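Local coordinates for KLTH0A00704p (Lachancea thermotolerans, PDB 4J2G), which probably acts in autophagy as a member of the Atg13 family, its N-terminal HORMA domain mediating recruitment of PI 3-kinase, at residues D27-F30 with L31-L35; R72-K75 with P76-T79. The protein carries 1 engineered substitution. All coordinates share one frame; numbering follows the deposited sequence.

Interaction 1. Residues D27-F30 with L31-L35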
loop_
_atom_site.group_PDB
_atom_site.type_symbol
_atom_site.label_atom_id
_atom_site.label_comp_id
_atom_site.label_asym_id
_atom_site.label_seq_id
_atom_site.Cartn_x
_atom_site.Cartn_y
_atom_site.Cartn_z
ATOM N N ASP A 27 6.354 17.466 -4.868
ATOM C CA ASP A 27 7.215 16.351 -5.278
ATOM C C ASP A 27 8.001 15.752 -4.082
ATOM O O ASP A 27 8.230 14.525 -4.015
ATOM C CB ASP A 27 8.154 16.813 -6.384
ATOM C CG ASP A 27 9.114 15.726 -6.861
ATOM O OD1 ASP A 27 8.727 14.625 -7.313
ATOM O OD2 ASP A 27 10.304 15.998 -6.803
ATOM N N ASN A 28 8.368 16.606 -3.133
ATOM C CA ASN A 28 9.149 16.196 -1.983
ATOM C C ASN A 28 8.264 15.388 -1.029
ATOM O O ASN A 28 8.716 14.435 -0.383
ATOM C CB ASN A 28 9.711 17.402 -1.226
ATOM C CG ASN A 28 11.014 17.933 -1.817
ATOM O OD1 ASN A 28 11.713 17.265 -2.588
ATOM N ND2 ASN A 28 11.357 19.151 -1.430
ATOM N N PHE A 29 7.000 15.771 -0.959
ATOM C CA PHE A 29 6.084 15.054 -0.147
ATOM C C PHE A 29 5.897 13.611 -0.699
ATOM O O PHE A 29 6.001 12.612 0.047
ATOM C CB PHE A 29 4.765 15.744 -0.145
ATOM C CG PHE A 29 3.844 15.128 0.794
ATOM C CD1 PHE A 29 3.979 15.381 2.172
ATOM C CD2 PHE A 29 2.909 14.217 0.343
ATOM C CE1 PHE A 29 3.165 14.750 3.084
ATOM C CE2 PHE A 29 2.094 13.563 1.246
ATOM C CZ PHE A 29 2.230 13.819 2.612
ATOM N N PHE A 30 5.607 13.515 -1.995
ATOM C CA PHE A 30 5.473 12.216 -2.663
ATOM C C PHE A 30 6.631 11.321 -2.274
ATOM O O PHE A 30 6.411 10.192 -1.857
ATOM C CB PHE A 30 5.525 12.359 -4.164
ATOM C CG PHE A 30 4.209 12.539 -4.798
ATOM C CD1 PHE A 30 3.375 13.623 -4.461
ATOM C CD2 PHE A 30 3.790 11.624 -5.752
ATOM C CE1 PHE A 30 2.144 13.753 -5.089
ATOM C CE2 PHE A 30 2.551 11.728 -6.351
ATOM C CZ PHE A 30 1.743 12.823 -6.057
ATOM N N LEU A 31 7.844 11.856 -2.398
ATOM C CA LEU A 31 9.069 11.160 -1.987
ATOM C C LEU A 31 9.083 10.778 -0.514
ATOM O O LEU A 31 9.291 9.609 -0.225
ATOM C CB LEU A 31 10.319 11.959 -2.303
ATOM C CG LEU A 31 10.588 12.267 -3.793
ATOM C CD1 LEU A 31 11.812 13.204 -3.923
ATOM C CD2 LEU A 31 10.805 11.021 -4.613
ATOM N N LYS A 32 8.827 11.735 0.407
ATOM C CA LYS A 32 8.761 11.424 1.839
ATOM C C LYS A 32 7.670 10.362 2.142
ATOM O O LYS A 32 7.919 9.408 2.893
ATOM C CB LYS A 32 8.537 12.693 2.718
ATOM C CG LYS A 32 9.745 13.630 2.811
ATOM C CD LYS A 32 9.489 14.829 3.729
ATOM C CE LYS A 32 10.523 15.935 3.479
ATOM N NZ LYS A 32 10.255 17.177 4.278
ATOM N N ALA A 33 6.468 10.571 1.571
ATOM C CA ALA A 33 5.333 9.690 1.762
ATOM C C ALA A 33 5.644 8.237 1.360
ATOM O O ALA A 33 5.487 7.279 2.178
ATOM C CB ALA A 33 4.072 10.215 1.053
ATOM N N ALA A 34 6.173 8.089 0.158
ATOM C CA ALA A 34 6.642 6.795 -0.284
ATOM C C ALA A 34 7.735 6.228 0.641
ATOM O O ALA A 34 7.770 5.006 0.915
ATOM C CB ALA A 34 7.108 6.888 -1.723
ATOM N N LEU A 35 8.621 7.079 1.160
ATOM C CA LEU A 35 9.696 6.540 1.975
ATOM C C LEU A 35 9.127 5.988 3.275
ATOM O O LEU A 35 9.373 4.832 3.607
ATOM C CB LEU A 35 10.849 7.542 2.193
ATOM C CG LEU A 35 11.836 7.783 1.039
ATOM C CD1 LEU A 35 12.773 8.954 1.351
ATOM C CD2 LEU A 35 12.635 6.541 0.593
#
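Ala33 N gives its hydrogen to Phe29 O at 2.6 Å, the shortest of four main-chain hydrogen bonds that tie residues 27-30 to 31-35 as successive turns of one alpha helix. That bond is nearly linear at both ends, with an N-H...O angle of 174° and the Ala33 nitrogen almost in line with the Phe29 carbonyl. Lys32 N to Asn28 O, Ala34 N to Phe30 O and Leu31 N to Asp27 O continue the ladder at 2.8 to 3.1 Å, all close to straight, so the four carbonyls are each taken up by the amide four residues on. The side chains lie against this frame. Phe29 holds CG anti to the backbone N (chi1 -173°), which swings its ring along the helix until CE2 meets Ala33 CB at 3.9 Å, the methyl approaching the ring obliquely. Here the helix, residues 18-39 of the HORMA domain, lies against the five-stranded antiparallel sheet beside helix 158-177, while helix 70-78 meets another flank of it. Phe29 reaches Leu257 and Ile259 of strand 255-264 together with Leu164, Leu167 and Phe168 of helix 158-177, and Phe30 touches Leu257 as well. Ala33 and Ala34 are both buried. Leu31 has its CG anti to the carbonyl carbon (chi1 -62°), leaning back to 3.3 Å from Asp27 O, and CD1 comes only loosely near the side-chain oxygens of Asp27 and Asn28. That places an aliphatic branch beside a hydrogen-bonded carbonyl on the flank that faces helix 70-78. Lys32 sets CG 3.5 Å from Asn28 O before the rest of its chain runs extended and carries NZ away from Asp27-Phe30. Ala34 presents its methyl to Phe30 O at 3.4 Å.

Interaction 2. Residues R72-K75 with P76-T79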
loop_
_atom_site.group_PDB
_atom_site.type_symbol
_atom_site.label_atom_id
_atom_site.label_comp_id
_atom_site.label_asym_id
_atom_site.label_seq_id
_atom_site.Cartn_x
_atom_site.Cartn_y
_atom_site.Cartn_z
ATOM N N ARG A 72 15.931 3.330 -7.800
ATOM C CA ARG A 72 15.593 3.008 -9.172
ATOM C C ARG A 72 14.104 3.268 -9.343
ATOM O O ARG A 72 13.705 4.066 -10.169
ATOM C CB ARG A 72 15.979 1.557 -9.490
ATOM C CG ARG A 72 15.393 1.041 -10.791
ATOM C CD ARG A 72 15.721 -0.429 -11.036
ATOM N NE ARG A 72 17.155 -0.675 -10.871
ATOM C CZ ARG A 72 17.713 -1.292 -9.824
ATOM N NH1 ARG A 72 16.968 -1.756 -8.821
ATOM N NH2 ARG A 72 19.029 -1.456 -9.783
ATOM N N GLU A 73 13.306 2.669 -8.472
ATOM C CA GLU A 73 11.853 2.810 -8.443
ATOM C C GLU A 73 11.355 4.262 -8.169
ATOM O O GLU A 73 10.266 4.626 -8.621
ATOM C CB GLU A 73 11.244 1.833 -7.422
ATOM C CG GLU A 73 11.446 0.361 -7.808
ATOM C CD GLU A 73 10.454 -0.643 -7.148
ATOM O OE1 GLU A 73 10.363 -0.681 -5.885
ATOM O OE2 GLU A 73 9.780 -1.419 -7.904
ATOM N N LEU A 74 12.120 5.083 -7.460
ATOM C CA LEU A 74 11.656 6.475 -7.240
ATOM C C LEU A 74 12.020 7.418 -8.392
ATOM O O LEU A 74 11.609 8.572 -8.406
ATOM C CB LEU A 74 12.130 7.015 -5.917
ATOM C CG LEU A 74 11.426 6.354 -4.730
ATOM C CD1 LEU A 74 12.136 6.709 -3.458
ATOM C CD2 LEU A 74 9.980 6.829 -4.659
ATOM N N LYS A 75 12.713 6.905 -9.412
ATOM C CA LYS A 75 13.148 7.771 -10.546
ATOM C C LYS A 75 12.017 8.662 -11.174
ATOM O O LYS A 75 12.210 9.887 -11.368
ATOM C CB LYS A 75 13.911 6.952 -11.593
ATOM C CG LYS A 75 14.083 7.635 -12.939
ATOM C CD LYS A 75 13.667 6.724 -14.095
ATOM C CE LYS A 75 12.170 6.792 -14.373
ATOM N NZ LYS A 75 11.624 5.415 -14.549
ATOM N N PRO A 76 10.820 8.082 -11.437
ATOM C CA PRO A 76 9.813 8.959 -11.953
ATOM C C PRO A 76 9.538 10.206 -11.117
ATOM O O PRO A 76 9.015 11.154 -11.691
ATOM C CB PRO A 76 8.576 8.076 -11.970
ATOM C CG PRO A 76 9.137 6.713 -12.208
ATOM C CD PRO A 76 10.288 6.714 -11.269
ATOM N N TRP A 77 9.880 10.240 -9.821
ATOM C CA TRP A 77 9.536 11.429 -8.964
ATOM C C TRP A 77 10.759 12.212 -8.569
ATOM O O TRP A 77 10.659 13.370 -8.116
ATOM C CB TRP A 77 8.750 10.971 -7.667
ATOM C CG TRP A 77 7.509 10.295 -8.073
ATOM C CD1 TRP A 77 6.318 10.927 -8.352
ATOM C CD2 TRP A 77 7.292 8.893 -8.357
ATOM N NE1 TRP A 77 5.391 10.033 -8.783
ATOM C CE2 TRP A 77 5.948 8.777 -8.814
ATOM C CE3 TRP A 77 8.074 7.747 -8.267
ATOM C CZ2 TRP A 77 5.364 7.559 -9.164
ATOM C CZ3 TRP A 77 7.520 6.504 -8.668
ATOM C CH2 TRP A 77 6.156 6.423 -9.112
ATOM N N THR A 78 11.920 11.578 -8.678
ATOM C CA THR A 78 13.207 12.213 -8.394
ATOM C C THR A 78 13.729 12.992 -9.610
ATOM O O THR A 78 14.398 14.045 -9.456
ATOM C CB THR A 78 14.297 11.236 -7.930
ATOM O OG1 THR A 78 14.466 10.192 -8.912
ATOM C CG2 THR A 78 13.894 10.614 -6.607
ATOM N N THR A 79 13.396 12.490 -10.792
ATOM C CA THR A 79 13.718 13.178 -12.056
ATOM C C THR A 79 12.547 13.985 -12.654
ATOM O O THR A 79 12.439 14.120 -13.853
ATOM C CB THR A 79 14.173 12.200 -13.123
ATOM O OG1 THR A 79 13.080 11.367 -13.467
ATOM C CG2 THR A 79 15.314 11.323 -12.629
#
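Lys75 folds its side chain back over Pro76, crossing the ring at about a right angle, with CE 3.5 Å from Pro76 N and NZ 3.7 Å from Pro76 CG. CG leaves anti to the backbone N (chi1 165°), and bends further out bring the chain round to the ring. Pro76 has no N-H to offer Arg72 O, which kinks helix 70-78, and Trp77 N turns to Leu74 O at 2.8 Å instead of bonding to Glu73 O. Glu73 O instead meets the indole edge in its plane, 3.3 Å from Trp77 CZ3. One indole face receives Pro76 CB, while Leu74 CD2 touches Trp77 CE3 and Trp77 NE1 is hydrogen-bonded to Pro87 O. A glycine in place of Pro76 would probably leave the Lys75 tail without its platform and the Trp77 face without CB, and free the kinked backbone to turn. Leu74 O also accepts from Thr78 N at 3.0 Å, the two amides arriving on opposite faces of its plane. At the helix end Lys75 O is doubly gripped: Thr79 N, 2.9 Å away, lies in the carbonyl plane, and Thr79 OG1, at 2.7 Å, donates from above it. Each carbonyl thus keeps the amide four residues on and takes one extra donor, Trp77 N at Leu74 O and the Thr79 hydroxyl at Lys75 O.

Interactions 1 and 2 lie on consecutive helices of the HORMA domain, 18-39 and 70-78, with centres about 11 Å apart, and they touch directly. Trp77 is the main bridge: its ring meets that of Phe30 with planes inclined by about 25°, Phe30 CD2 coming to 3.7 Å from Trp77 CD1. Leu31 completes the seam, its CD2 lying 3.7 Å from both Trp77 CB and Thr78 CG2. The chain neighbours Phe30 and Leu31 of 27-35 thus both face the Trp77 turn of 72-79. From that turn Leu74 and Trp77 also reach Ile206 of strand 201-208, which places the join near one edge of the five-stranded sheet.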